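TRAP dicarboxylate transporter-DctP subunit (Desulfovibrio desulfuricans subsp. desulfuricans, PDB 4NHB) binds sn-glycerol-3-phosphate as the periplasmic solute-binding subunit of a TRAP transporter and probably delivers it to the membrane components for uptake. Local coordinates at residues A[37-41]-A[42-46]; A[47-50]-A[51-54]. All coordinates share one frame; numbering follows the deposited sequence.

Contact 1: A[37-41]-A[42-46]. With G3P (sn-glycerol-3-phosphate), chain P.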
ATOM      1  N   LYS A  37       4.849  -8.309  -2.747  1.00  4.40           N
ATOM      2  CA  LYS A  37       3.760  -9.118  -2.195  1.00  5.46           C
ATOM      3  C   LYS A  37       3.659 -10.508  -2.836  1.00  8.34           C
ATOM      4  O   LYS A  37       4.115 -10.739  -3.960  1.00  8.95           O
ATOM      5  CB  LYS A  37       2.397  -8.390  -2.259  1.00  6.50           C
ATOM      6  CG  LYS A  37       2.307  -7.061  -1.524  1.00  6.96           C
ATOM      7  CD  LYS A  37       2.569  -7.207   0.001  1.00  5.89           C
ATOM      8  CE  LYS A  37       2.529  -5.844   0.702  1.00  5.89           C
ATOM      9  NZ  LYS A  37       2.521  -5.969   2.200  1.00  7.64           N
ATOM     10  N   PRO A  38       3.103 -11.470  -2.097  1.00  9.89           N
ATOM     11  CA  PRO A  38       2.916 -12.798  -2.679  1.00  6.54           C
ATOM     12  C   PRO A  38       1.777 -12.857  -3.736  1.00  7.13           C
ATOM     13  O   PRO A  38       0.963 -11.938  -3.904  1.00 10.31           O
ATOM     14  CB  PRO A  38       2.612 -13.667  -1.468  1.00 14.22           C
ATOM     15  CG  PRO A  38       2.018 -12.747  -0.532  1.00 15.27           C
ATOM     16  CD  PRO A  38       2.673 -11.419  -0.696  1.00  9.67           C
ATOM     17  N   GLU A  39       1.755 -13.959  -4.465  1.00 16.68           N
ATOM     18  CA  GLU A  39       0.670 -14.253  -5.395  1.00 18.83           C
ATOM     19  C   GLU A  39      -0.636 -14.271  -4.625  1.00 17.54           C
ATOM     20  O   GLU A  39      -0.647 -14.602  -3.451  1.00 15.50           O
ATOM     21  CB  GLU A  39       0.911 -15.600  -6.058  1.00 14.10           C
ATOM     22  CG  GLU A  39       2.100 -15.606  -6.977  1.00 19.86           C
ATOM     23  CD  GLU A  39       1.827 -14.865  -8.273  1.00 21.19           C
ATOM     24  OE1 GLU A  39       0.640 -14.697  -8.613  1.00 24.18           O
ATOM     25  OE2 GLU A  39       2.788 -14.432  -8.932  1.00 19.52           O
ATOM     26  N   GLY A  40      -1.709 -13.848  -5.297  1.00 14.41           N
ATOM     27  CA  GLY A  40      -3.056 -13.791  -4.760  1.00 13.34           C
ATOM     28  C   GLY A  40      -3.301 -12.584  -3.878  1.00 19.06           C
ATOM     29  O   GLY A  40      -4.355 -12.459  -3.303  1.00 18.43           O
ATOM     30  N   GLU A  41      -2.310 -11.711  -3.748  1.00 11.01           N
ATOM     31  CA  GLU A  41      -2.458 -10.497  -2.933  1.00 12.81           C
ATOM     32  C   GLU A  41      -2.742  -9.350  -3.910  1.00 16.83           C
ATOM     33  O   GLU A  41      -2.240  -9.354  -5.041  1.00 15.07           O
ATOM     34  CB  GLU A  41      -1.186 -10.278  -2.110  1.00 10.78           C
ATOM     35  CG  GLU A  41      -1.347  -9.455  -0.816  1.00 12.17           C
ATOM     36  CD  GLU A  41      -1.045  -7.976  -1.007  1.00 11.66           C
ATOM     37  OE1 GLU A  41      -0.883  -7.245   0.007  1.00  7.08           O
ATOM     38  OE2 GLU A  41      -1.056  -7.519  -2.172  1.00  8.98           O
ATOM     39  N   PRO A  42      -3.576  -8.371  -3.500  1.00 16.85           N
ATOM     40  CA  PRO A  42      -4.005  -7.383  -4.501  1.00 12.09           C
ATOM     41  C   PRO A  42      -2.909  -6.680  -5.282  1.00 11.19           C
ATOM     42  O   PRO A  42      -3.160  -6.479  -6.468  1.00 16.43           O
ATOM     43  CB  PRO A  42      -4.851  -6.389  -3.709  1.00 15.95           C
ATOM     44  CG  PRO A  42      -5.376  -7.209  -2.514  1.00 18.87           C
ATOM     45  CD  PRO A  42      -4.286  -8.233  -2.215  1.00 17.94           C
ATOM     46  N   GLU A  43      -1.745  -6.366  -4.697  1.00 10.21           N
ATOM     47  CA  GLU A  43      -0.666  -5.718  -5.457  1.00 10.84           C
ATOM     48  C   GLU A  43      -0.261  -6.596  -6.645  1.00 14.97           C
ATOM     49  O   GLU A  43      -0.243  -6.160  -7.813  1.00 11.48           O
ATOM     50  CB  GLU A  43       0.525  -5.416  -4.561  1.00 15.62           C
ATOM     51  CG  GLU A  43       1.618  -4.620  -5.271  1.00 12.70           C
ATOM     52  CD  GLU A  43       2.909  -4.551  -4.487  1.00 17.67           C
ATOM     53  OE1 GLU A  43       3.772  -5.469  -4.564  1.00 14.07           O
ATOM     54  OE2 GLU A  43       3.105  -3.523  -3.848  1.00 17.71           O
ATOM     55  N   THR A  44      -0.023  -7.860  -6.350  1.00 12.50           N
ATOM     56  CA  THR A  44       0.453  -8.808  -7.327  1.00 10.17           C
ATOM     57  C   THR A  44      -0.576  -9.116  -8.415  1.00 10.64           C
ATOM     58  O   THR A  44      -0.226  -9.215  -9.583  1.00  9.11           O
ATOM     59  CB  THR A  44       0.854 -10.081  -6.627  1.00 14.44           C
ATOM     60  OG1 THR A  44       1.763  -9.748  -5.572  1.00 11.61           O
ATOM     61  CG2 THR A  44       1.526 -11.030  -7.590  1.00 15.92           C
ATOM     62  N   ILE A  45      -1.824  -9.324  -8.011  1.00 13.47           N
ATOM     63  CA  ILE A  45      -2.929  -9.457  -8.959  1.00 16.93           C
ATOM     64  C   ILE A  45      -2.957  -8.245  -9.912  1.00 13.23           C
ATOM     65  O   ILE A  45      -3.080  -8.387 -11.124  1.00 21.49           O
ATOM     66  CB  ILE A  45      -4.263  -9.528  -8.212  1.00 23.91           C
ATOM     67  CG1 ILE A  45      -4.300 -10.764  -7.303  1.00 23.78           C
ATOM     68  CG2 ILE A  45      -5.418  -9.532  -9.219  1.00 24.25           C
ATOM     69  CD1 ILE A  45      -5.437 -10.739  -6.275  1.00 15.56           C
ATOM     70  N   GLY A  46      -2.823  -7.058  -9.333  1.00 12.54           N
ATOM     71  CA  GLY A  46      -2.729  -5.820 -10.076  1.00 16.58           C
ATOM     72  C   GLY A  46      -1.650  -5.819 -11.136  1.00 11.81           C
ATOM     73  O   GLY A  46      -1.895  -5.418 -12.270  1.00 11.60           O
TER
HETATM   74  O1  G3P P 414       2.287   1.327   1.569  1.00  8.17           O
HETATM   75  C1  G3P P 414       3.109   0.978   2.643  1.00  5.69           C
HETATM   76  C2  G3P P 414       2.817  -0.462   3.083  1.00  9.61           C
HETATM   77  O2  G3P P 414       3.035  -1.326   2.000  1.00  7.84           O
HETATM   78  C3  G3P P 414       3.745  -0.838   4.249  1.00  5.07           C
HETATM   79  O1P G3P P 414       3.134  -1.828   5.013  1.00  6.91           O
HETATM   80  O4P G3P P 414       3.129  -3.625   3.371  1.00  8.98           O
HETATM   81  O2P G3P P 414       5.123  -3.389   4.934  1.00  4.76           O
HETATM   82  O3P G3P P 414       2.951  -4.241   5.814  1.00  7.17           O
HETATM   83  P   G3P P 414       3.623  -3.361   4.765  1.00  5.82           P
HETATM   84  O   HOH W   1       4.098  -7.929  -5.560  1.00  7.93           O
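Thr44, in the first turn of helix 42-57, reaches back to the loop that leads into it: its OG1 gives a hydrogen bond to Pro38 O at 2.9 Å. The donor stands above the carbonyl plane, 62° out of it, while Glu41 N approaches the same oxygen from the opposite face, so one acceptor both closes the type II turn Pro38-Glu41 and holds the turn to the helix. Thr44 OG1 lies beside the backbone N (chi1 -53°), which directs the hydroxyl at the loop.

Capping is the work of Glu41, the N-cap residue. Its chain bends at chi2 (-94°) and passes beside Pro42 CD and N, crossing that side chain at about a right angle. This brings Glu41 OE2 within 2.9 Å of Glu43 N; the N-H meets the oxygen nearly along its C-O axis. The backbone of Glu41 starts the helical pattern, with Ile45 N bonded to Glu41 O.

Water joins what the direct bonds do not. One molecule accepts from Lys37 N and donates to Glu43 OE1 and Thr44 OG1, while the Lys37 and Glu43 side chains cross at about a right angle, Lys37 CG lying 3.7 Å from Glu43 OE1. Glu43 OE2 is hydrogen-bonded to His238 ND1, and His238 NE2 in turn bonds the ligand, so the carboxylate is a second-shell partner that helps position the imidazole.

Charge pairing lies at the end of Lys37, whose chain turns away from the helix after chi2. Lys37 NZ donates to O4P of sn-glycerol-3-phosphate at 2.7 Å and also forms a salt bridge with Asp215; Phe194 adds a cation-pi contact. Phosphate and Asp215 together would probably keep this lysine protonated, and the capped turn probably helps hold its backbone in place beside the pocket.

Contact 2: A[47-50]-A[51-54]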
ATOM      1  N   MET A  47      -0.459  -6.257 -10.757  1.00  6.27           N
ATOM      2  CA  MET A  47       0.698  -6.314 -11.640  1.00  9.51           C
ATOM      3  C   MET A  47       0.452  -7.193 -12.840  1.00 10.23           C
ATOM      4  O   MET A  47       0.742  -6.811 -13.991  1.00 16.46           O
ATOM      5  CB  MET A  47       1.882  -6.875 -10.833  1.00 13.05           C
ATOM      6  CG  MET A  47       2.334  -5.893  -9.741  1.00 17.48           C
ATOM      7  SD  MET A  47       3.393  -6.650  -8.481  1.00 16.58           S
ATOM      8  CE  MET A  47       4.867  -6.632  -9.446  1.00 10.86           C
ATOM      9  N   HIS A  48      -0.081  -8.372 -12.587  1.00  7.49           N
ATOM     10  CA  HIS A  48      -0.357  -9.299 -13.674  1.00 18.79           C
ATOM     11  C   HIS A  48      -1.432  -8.734 -14.605  1.00 17.31           C
ATOM     12  O   HIS A  48      -1.324  -8.845 -15.835  1.00 17.77           O
ATOM     13  CB  HIS A  48      -0.806 -10.658 -13.135  1.00 18.21           C
ATOM     14  CG  HIS A  48       0.288 -11.461 -12.490  1.00 18.00           C
ATOM     15  ND1 HIS A  48       1.380 -11.936 -13.186  1.00 17.72           N
ATOM     16  CD2 HIS A  48       0.456 -11.862 -11.206  1.00 14.43           C
ATOM     17  CE1 HIS A  48       2.169 -12.600 -12.358  1.00 22.80           C
ATOM     18  NE2 HIS A  48       1.632 -12.563 -11.150  1.00 20.39           N
ATOM     19  N   LEU A  49      -2.470  -8.133 -14.026  1.00 15.31           N
ATOM     20  CA  LEU A  49      -3.569  -7.621 -14.837  1.00 16.04           C
ATOM     21  C   LEU A  49      -3.013  -6.515 -15.713  1.00 19.99           C
ATOM     22  O   LEU A  49      -3.326  -6.466 -16.898  1.00 15.93           O
ATOM     23  CB  LEU A  49      -4.769  -7.100 -14.012  1.00 10.14           C
ATOM     24  CG  LEU A  49      -5.661  -8.050 -13.216  1.00 16.70           C
ATOM     25  CD1 LEU A  49      -6.564  -7.262 -12.251  1.00 11.29           C
ATOM     26  CD2 LEU A  49      -6.495  -8.898 -14.163  1.00 22.02           C
ATOM     27  N   PHE A  50      -2.187  -5.633 -15.149  1.00 12.03           N
ATOM     28  CA  PHE A  50      -1.531  -4.611 -15.972  1.00 14.41           C
ATOM     29  C   PHE A  50      -0.793  -5.224 -17.142  1.00 19.62           C
ATOM     30  O   PHE A  50      -0.816  -4.684 -18.265  1.00 13.44           O
ATOM     31  CB  PHE A  50      -0.537  -3.791 -15.171  1.00 12.44           C
ATOM     32  CG  PHE A  50       0.402  -2.976 -16.018  1.00  8.87           C
ATOM     33  CD1 PHE A  50       0.070  -1.689 -16.398  1.00  8.87           C
ATOM     34  CD2 PHE A  50       1.617  -3.495 -16.420  1.00 12.44           C
ATOM     35  CE1 PHE A  50       0.936  -0.911 -17.159  1.00 14.49           C
ATOM     36  CE2 PHE A  50       2.478  -2.734 -17.208  1.00 11.79           C
ATOM     37  CZ  PHE A  50       2.145  -1.438 -17.559  1.00 15.04           C
ATOM     38  N   GLY A  51      -0.125  -6.337 -16.866  1.00 18.85           N
ATOM     39  CA  GLY A  51       0.670  -7.018 -17.868  1.00 25.12           C
ATOM     40  C   GLY A  51      -0.232  -7.571 -18.954  1.00 26.59           C
ATOM     41  O   GLY A  51       0.030  -7.390 -20.160  1.00 27.03           O
ATOM     42  N   LYS A  52      -1.300  -8.233 -18.517  1.00 18.37           N
ATOM     43  CA  LYS A  52      -2.288  -8.797 -19.430  1.00 18.53           C
ATOM     44  C   LYS A  52      -2.922  -7.740 -20.333  1.00 21.08           C
ATOM     45  O   LYS A  52      -3.020  -7.918 -21.546  1.00 31.30           O
ATOM     46  CB  LYS A  52      -3.385  -9.519 -18.645  1.00 27.87           C
ATOM     47  CG  LYS A  52      -4.416 -10.262 -19.523  1.00 31.03           C
ATOM     48  CD  LYS A  52      -5.524 -10.823 -18.671  1.00 31.06           C
ATOM     49  CE  LYS A  52      -6.539  -9.729 -18.269  1.00 35.28           C
ATOM     50  NZ  LYS A  52      -7.622 -10.227 -17.348  1.00 30.00           N
ATOM     51  N   TYR A  53      -3.362  -6.649 -19.730  1.00 19.52           N
ATOM     52  CA  TYR A  53      -3.974  -5.556 -20.462  1.00 21.67           C
ATOM     53  C   TYR A  53      -2.991  -4.886 -21.445  1.00 27.90           C
ATOM     54  O   TYR A  53      -3.349  -4.549 -22.578  1.00 26.09           O
ATOM     55  CB  TYR A  53      -4.507  -4.534 -19.470  1.00 17.26           C
ATOM     56  CG  TYR A  53      -5.752  -4.942 -18.709  1.00 14.24           C
ATOM     57  CD1 TYR A  53      -6.765  -5.662 -19.317  1.00 18.85           C
ATOM     58  CD2 TYR A  53      -5.942  -4.555 -17.377  1.00  9.57           C
ATOM     59  CE1 TYR A  53      -7.909  -6.018 -18.625  1.00 17.33           C
ATOM     60  CE2 TYR A  53      -7.078  -4.897 -16.683  1.00 19.47           C
ATOM     61  CZ  TYR A  53      -8.076  -5.626 -17.305  1.00 20.22           C
ATOM     62  OH  TYR A  53      -9.220  -5.983 -16.609  1.00 18.37           O
ATOM     63  N   LEU A  54      -1.748  -4.698 -21.032  1.00 19.55           N
ATOM     64  CA  LEU A  54      -0.787  -3.981 -21.873  1.00 19.04           C
ATOM     65  C   LEU A  54      -0.393  -4.766 -23.115  1.00 24.18           C
ATOM     66  O   LEU A  54      -0.121  -4.188 -24.185  1.00 27.21           O
ATOM     67  CB  LEU A  54       0.477  -3.665 -21.087  1.00 23.08           C
ATOM     68  CG  LEU A  54       1.536  -2.968 -21.937  1.00 20.48           C
ATOM     69  CD1 LEU A  54       0.927  -1.692 -22.537  1.00 23.41           C
ATOM     70  CD2 LEU A  54       2.816  -2.703 -21.111  1.00 16.41           C
TER
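Phe50 and Leu54, one helical turn apart, lie side by side and point the same way. From Phe50 CB, 3.1 Å from Gly51 N, the side chain swings so that CG is anti to the backbone N (chi1 166°), and the ring starts out beside the following peptide. Phe50 CG still lies near that nitrogen, and Phe50 CD2 is 3.4 Å from Gly51 N. Farther out, Phe50 CZ is 3.8 Å from Leu54 CD2, with CE2 beside it, while Leu54 CB sits over one face of the ring.

These residues belong to the helix of a beta-alpha-beta unit, strand 30-34, helix 42-57 and strand 63-67, in the solute-binding protein fold. Phe50 packs on Met33 and Val64 of its two strands, and Leu54 on Ile31 and Val64.

Elsewhere on the helix, Leu49 CB touches Tyr53 CE2 at 4.2 Å, and Tyr53 OH is hydrogen-bonded to Asp268 of helix 252-286, with Arg264 making a cation-pi contact to the ring. Leu49 and Lys52 lie side by side, with Leu49 CD2 3.6 Å from Lys52 NZ. The backbone beneath is regular: Tyr53 N bonds to Leu49 O at 2.8 Å, and Leu54 N to Phe50 O at 2.9 Å.

How the contacts relate
Contact 1 and contact 2 follow one another along the chain, their centres 12 Å apart, and both use helix 42-57, which crosses between the parallel strands 30-34 and 63-67. Contact 1 covers the loop after the first strand and the opening turn of the helix, at the ligand pocket; contact 2 continues along the same helix, farther from the centre of the chain. They touch directly through a probable hydrogen bond between Glu39 OE2 and His48 NE2, 3.1 Å long, which ties the loop to the second turn. The loop thus carries the ligand-binding lysine, the helix start backs His238 through Glu43, and the helix body packs on the sheet and helix 252-286.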